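Local coordinates for green fluorescent protein (Chiridius poppei, PDB 2DD7) that fluoresces yellowish-green, its light coming from a chromophore formed from its own chain, at residues Thr2-Arg8 / Val21-Glu27; Glu16-Leu20 / Pro41-Ser45. The contacts are given in a common frame with arbitrary orientation. Numbering follows the deposited sequence.

Contact 1 (Thr2-Arg8 / Val21-Glu27); sequences TFKIESR and VGGGVGE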
loop_
_atom_site.group_PDB
_atom_site.type_symbol
_atom_site.label_atom_id
_atom_site.label_comp_id
_atom_site.label_asym_id
_atom_site.label_seq_id
_atom_site.Cartn_x
_atom_site.Cartn_y
_atom_site.Cartn_z
ATOM N N THR A 2 26.980 -0.484 12.460
ATOM C CA THR A 2 26.357 0.746 12.950
ATOM C C THR A 2 26.909 1.999 12.281
ATOM O O THR A 2 28.000 2.468 12.621
ATOM C CB THR A 2 26.545 0.889 14.466
ATOM O OG1 THR A 2 25.874 -0.192 15.128
ATOM C CG2 THR A 2 25.976 2.219 14.955
ATOM N N PHE A 3 26.137 2.547 11.346
ATOM C CA PHE A 3 26.539 3.737 10.612
ATOM C C PHE A 3 26.094 5.014 11.298
ATOM O O PHE A 3 25.067 5.043 11.970
ATOM C CB PHE A 3 25.934 3.733 9.206
ATOM C CG PHE A 3 26.260 2.513 8.403
ATOM C CD1 PHE A 3 25.544 1.336 8.579
ATOM C CD2 PHE A 3 27.281 2.546 7.459
ATOM C CE1 PHE A 3 25.836 0.207 7.822
ATOM C CE2 PHE A 3 27.584 1.419 6.696
ATOM C CZ PHE A 3 26.857 0.246 6.879
ATOM N N LYS A 4 26.872 6.073 11.118
ATOM C CA LYS A 4 26.506 7.360 11.680
ATOM C C LYS A 4 25.609 8.013 10.627
ATOM O O LYS A 4 25.804 7.810 9.428
ATOM C CB LYS A 4 27.753 8.208 11.937
ATOM C CG LYS A 4 28.692 7.603 13.003
ATOM C CD LYS A 4 27.966 7.404 14.336
ATOM C CE LYS A 4 28.806 6.645 15.370
ATOM N NZ LYS A 4 29.029 5.217 14.988
ATOM N N ILE A 5 24.615 8.765 11.082
ATOM C CA ILE A 5 23.687 9.443 10.182
ATOM C C ILE A 5 23.763 10.949 10.389
ATOM O O ILE A 5 23.853 11.430 11.516
ATOM C CB ILE A 5 22.226 9.035 10.451
ATOM C CG1 ILE A 5 22.015 7.549 10.202
ATOM C CG2 ILE A 5 21.304 9.825 9.555
ATOM C CD1 ILE A 5 20.625 7.093 10.630
ATOM N N GLU A 6 23.705 11.685 9.293
ATOM C CA GLU A 6 23.747 13.131 9.348
ATOM C C GLU A 6 22.700 13.665 8.372
ATOM O O GLU A 6 22.570 13.161 7.265
ATOM C CB GLU A 6 25.135 13.596 8.945
ATOM C CG GLU A 6 25.484 14.994 9.347
ATOM C CD GLU A 6 26.952 15.103 9.724
ATOM O OE1 GLU A 6 27.348 14.522 10.756
ATOM O OE2 GLU A 6 27.710 15.758 8.990
ATOM N N SER A 7 21.944 14.679 8.765
ATOM C CA SER A 7 20.951 15.194 7.838
ATOM C C SER A 7 20.645 16.662 7.998
ATOM O O SER A 7 20.846 17.248 9.060
ATOM C CB SER A 7 19.649 14.398 7.972
ATOM O OG SER A 7 18.647 14.931 7.112
ATOM N N ARG A 8 20.191 17.261 6.907
ATOM C CA ARG A 8 19.764 18.646 6.914
ATOM C C ARG A 8 18.488 18.666 6.079
ATOM O O ARG A 8 18.474 18.187 4.942
ATOM C CB ARG A 8 20.811 19.571 6.301
ATOM C CG ARG A 8 20.282 20.973 6.045
ATOM C CD ARG A 8 21.387 21.977 5.736
ATOM N NE ARG A 8 20.834 23.249 5.261
ATOM C CZ ARG A 8 20.570 23.522 3.985
ATOM N NH1 ARG A 8 20.814 22.615 3.045
ATOM N NH2 ARG A 8 20.043 24.696 3.648
ATOM N N VAL A 21 18.636 20.568 11.321
ATOM C CA VAL A 21 19.919 19.887 11.176
ATOM C C VAL A 21 20.032 18.900 12.324
ATOM O O VAL A 21 19.469 19.111 13.396
ATOM C CB VAL A 21 21.118 20.878 11.188
ATOM C CG1 VAL A 21 21.027 21.809 9.997
ATOM C CG2 VAL A 21 21.144 21.673 12.480
ATOM N N GLY A 22 20.730 17.797 12.093
ATOM C CA GLY A 22 20.876 16.813 13.140
ATOM C C GLY A 22 21.468 15.528 12.603
ATOM O O GLY A 22 22.099 15.521 11.547
ATOM N N GLY A 23 21.254 14.444 13.330
ATOM C CA GLY A 23 21.790 13.166 12.911
ATOM C C GLY A 23 21.536 12.108 13.953
ATOM O O GLY A 23 20.755 12.304 14.888
ATOM N N GLY A 24 22.201 10.973 13.799
ATOM C CA GLY A 24 22.019 9.889 14.735
ATOM C C GLY A 24 22.790 8.683 14.244
ATOM O O GLY A 24 23.900 8.829 13.725
ATOM N N VAL A 25 22.198 7.504 14.393
ATOM C CA VAL A 25 22.837 6.266 13.969
ATOM C C VAL A 25 21.829 5.295 13.365
ATOM O O VAL A 25 20.636 5.337 13.670
ATOM C CB VAL A 25 23.518 5.554 15.161
ATOM C CG1 VAL A 25 24.507 6.494 15.845
ATOM C CG2 VAL A 25 22.466 5.090 16.151
ATOM N N GLY A 26 22.321 4.411 12.507
ATOM C CA GLY A 26 21.458 3.426 11.891
ATOM C C GLY A 26 22.151 2.081 11.773
ATOM O O GLY A 26 23.384 2.000 11.698
ATOM N N GLU A 27 21.350 1.027 11.771
ATOM C CA GLU A 27 21.844 -0.337 11.644
ATOM C C GLU A 27 20.810 -1.109 10.840
ATOM O O GLU A 27 19.808 -0.536 10.396
ATOM C CB GLU A 27 22.014 -0.970 13.023
ATOM C CG GLU A 27 20.780 -0.849 13.903
ATOM C CD GLU A 27 20.988 -1.442 15.287
ATOM O OE1 GLU A 27 22.049 -1.171 15.900
ATOM O OE2 GLU A 27 20.087 -2.170 15.765
#
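Ile-5 lays its side chain over the neighbouring backbone, CD1 reaching 3.5 Å from Val-25 C and 3.7 Å from Gly-26 N, a spot where glycine suits because a side chain on Gly-26 would crowd that methyl. The two segments form part of the first antiparallel beta hairpin of the GFP barrel. Phe-3 with Gly-26, Ile-5 with Gly-24 and Ser-7 with Gly-22 are hydrogen-bonded pairs, each with two N-H...O bonds, such as Ile-5 N to Gly-24 O at 2.7 Å. Ile-5 and Ser-7 are buried on one face, which they share with Phe-3; Ile-5 also meets Phe-55 and Phe-58, just after the chromophore position Gly-54. The opposite face carries Lys-4, Glu-6 and Arg-8, whose long polar chains suit the barrel exterior. There Lys-4 CD rests 3.9 Å from Val-25 CG1, while Arg-8 NE forms a salt bridge with Glu-19 OE2. Glycine suits position 23: Gly-23 CA lies 3.0 Å from Ile-5 O, and a CB there would clash with that oxygen.

Contact 2 (Glu16-Leu20 / Pro41-Ser45); sequences EKFEL and PLAFS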
loop_
_atom_site.group_PDB
_atom_site.type_symbol
_atom_site.label_atom_id
_atom_site.label_comp_id
_atom_site.label_asym_id
_atom_site.label_seq_id
_atom_site.Cartn_x
_atom_site.Cartn_y
_atom_site.Cartn_z
ATOM N N GLU A 16 6.568 29.657 3.873
ATOM C CA GLU A 16 7.483 29.963 4.967
ATOM C C GLU A 16 8.606 28.940 4.974
ATOM O O GLU A 16 8.354 27.744 5.070
ATOM C CB GLU A 16 6.782 29.923 6.338
ATOM C CG GLU A 16 7.747 30.281 7.494
ATOM C CD GLU A 16 7.100 30.369 8.867
ATOM O OE1 GLU A 16 5.878 30.624 8.947
ATOM O OE2 GLU A 16 7.824 30.202 9.882
ATOM N N LYS A 17 9.840 29.423 4.895
ATOM C CA LYS A 17 11.009 28.543 4.897
ATOM C C LYS A 17 11.291 27.950 6.272
ATOM O O LYS A 17 10.898 28.505 7.298
ATOM C CB LYS A 17 12.241 29.329 4.417
ATOM C CG LYS A 17 12.146 29.746 2.958
ATOM C CD LYS A 17 13.302 30.641 2.527
ATOM C CE LYS A 17 13.250 30.880 1.023
ATOM N NZ LYS A 17 14.364 31.754 0.545
ATOM N N PHE A 18 11.944 26.796 6.294
ATOM C CA PHE A 18 12.319 26.173 7.550
ATOM C C PHE A 18 13.586 25.380 7.263
ATOM O O PHE A 18 13.888 25.083 6.109
ATOM C CB PHE A 18 11.209 25.254 8.098
ATOM C CG PHE A 18 10.837 24.118 7.185
ATOM C CD1 PHE A 18 11.489 22.885 7.279
ATOM C CD2 PHE A 18 9.838 24.276 6.229
ATOM C CE1 PHE A 18 11.145 21.825 6.428
ATOM C CE2 PHE A 18 9.486 23.232 5.378
ATOM C CZ PHE A 18 10.146 21.995 5.478
ATOM N N GLU A 19 14.317 25.059 8.317
ATOM C CA GLU A 19 15.563 24.309 8.209
ATOM C C GLU A 19 15.816 23.550 9.500
ATOM O O GLU A 19 15.637 24.088 10.596
ATOM C CB GLU A 19 16.731 25.264 7.942
ATOM C CG GLU A 19 18.097 24.585 7.984
ATOM C CD GLU A 19 19.244 25.552 7.745
ATOM O OE1 GLU A 19 19.174 26.693 8.242
ATOM O OE2 GLU A 19 20.221 25.166 7.070
ATOM N N LEU A 20 16.213 22.287 9.374
ATOM C CA LEU A 20 16.531 21.474 10.536
ATOM C C LEU A 20 17.867 20.794 10.266
ATOM O O LEU A 20 18.193 20.483 9.123
ATOM C CB LEU A 20 15.480 20.392 10.781
ATOM C CG LEU A 20 14.105 20.789 11.310
ATOM C CD1 LEU A 20 13.265 21.342 10.166
ATOM C CD2 LEU A 20 13.437 19.570 11.919
ATOM N N PRO A 41 11.108 28.154 15.754
ATOM C CA PRO A 41 10.375 26.891 15.821
ATOM C C PRO A 41 9.600 26.660 14.527
ATOM O O PRO A 41 9.424 27.582 13.724
ATOM C CB PRO A 41 9.459 27.085 17.024
ATOM C CG PRO A 41 9.169 28.549 16.974
ATOM C CD PRO A 41 10.490 29.178 16.620
ATOM N N LEU A 42 9.157 25.426 14.315
ATOM C CA LEU A 42 8.409 25.097 13.111
ATOM C C LEU A 42 7.034 25.744 13.172
ATOM O O LEU A 42 6.417 25.774 14.232
ATOM C CB LEU A 42 8.216 23.592 12.983
ATOM C CG LEU A 42 9.340 22.694 12.474
ATOM C CD1 LEU A 42 8.777 21.266 12.386
ATOM C CD2 LEU A 42 9.820 23.150 11.096
ATOM N N ALA A 43 6.556 26.242 12.038
ATOM C CA ALA A 43 5.242 26.888 11.969
ATOM C C ALA A 43 4.109 25.879 11.737
ATOM O O ALA A 43 2.937 26.255 11.640
ATOM C CB ALA A 43 5.251 27.936 10.856
ATOM N N PHE A 44 4.462 24.601 11.644
ATOM C CA PHE A 44 3.487 23.545 11.413
ATOM C C PHE A 44 3.871 22.299 12.226
ATOM O O PHE A 44 4.940 22.257 12.829
ATOM C CB PHE A 44 3.408 23.241 9.909
ATOM C CG PHE A 44 4.723 22.834 9.296
ATOM C CD1 PHE A 44 5.137 21.506 9.326
ATOM C CD2 PHE A 44 5.560 23.784 8.720
ATOM C CE1 PHE A 44 6.374 21.129 8.784
ATOM C CE2 PHE A 44 6.790 23.430 8.186
ATOM C CZ PHE A 44 7.205 22.093 8.214
ATOM N N SER A 45 3.004 21.293 12.243
ATOM C CA SER A 45 3.247 20.074 13.026
ATOM C C SER A 45 4.562 19.377 12.693
ATOM O O SER A 45 4.838 19.067 11.532
ATOM C CB SER A 45 2.098 19.077 12.817
ATOM O OG SER A 45 2.345 17.867 13.524
HETATM O O HOH W 1 8.403 27.163 10.150
#
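Residues 16-20, the start of strand 16-27, face an irregular run of chain, 41-45, across a gap too wide for direct backbone pairing: the nearest CA atoms are 6.9 Å apart for Phe-18 and Leu-42 and 8.0 Å for Glu-16 and Ala-43. No direct hydrogen bond joins the segments, so side chains and a water fill the space. Ala-43, with psi near 0°, interrupts the extended course of Leu-42 and Phe-44, and the ends of those two side chains come close to the strand.

Phe-44 points its ring edge at the face of Phe-18 in a T-shaped stack, with ring centroids 5.2 Å apart, planes at 76°, and Phe-44 CE2 3.7 Å from Phe-18 CD2. Flat, bulky rings suit this wide gap, which they span where backbones cannot. Leu-42 continues the apolar patch: its CD2 lies 3.9 Å from Phe-18 CB and 4.0 Å from Leu-20 CD1, and Leu-49 touches both leucines. At the margin, Glu-16 OE1 is 3.4 Å from Ala-43 CB, a small methyl that lets the carboxylate come close. One water donates to Glu-16 OE2 at 3.1 Å and accepts from Ala-43 N at 2.8 Å, while Lys-40 forms a salt bridge with the same OE2.

An apolar core with a polar, hydrated margin is thus built where a loop meets the start of a barrel strand, as in the beta-can of GFP-like proteins, whose loops close the barrel ends; this one leads inward toward the chromophore position Gly-54.

Overall arrangement
From the N terminus the chain runs along strand 3-13, turns, and comes back along strand 16-27; contact 1 closes this hairpin by setting residues 21-27 beside residues 2-8. Contact 2 starts earlier on the returning strand, at 16-20, and closes a longer loop that takes in strand 30-37 before reaching 41-45. The two loops therefore cross, sharing strand 16-27. Contact 1 joins wall to wall, whereas contact 2 joins the wall to the early part of the connection that carries the chromophore. Their centres are about 20 Å apart, yet their edges touch: Arg-8 NE of contact 1 makes a 2.7 Å salt bridge with Glu-19 OE2 of contact 2.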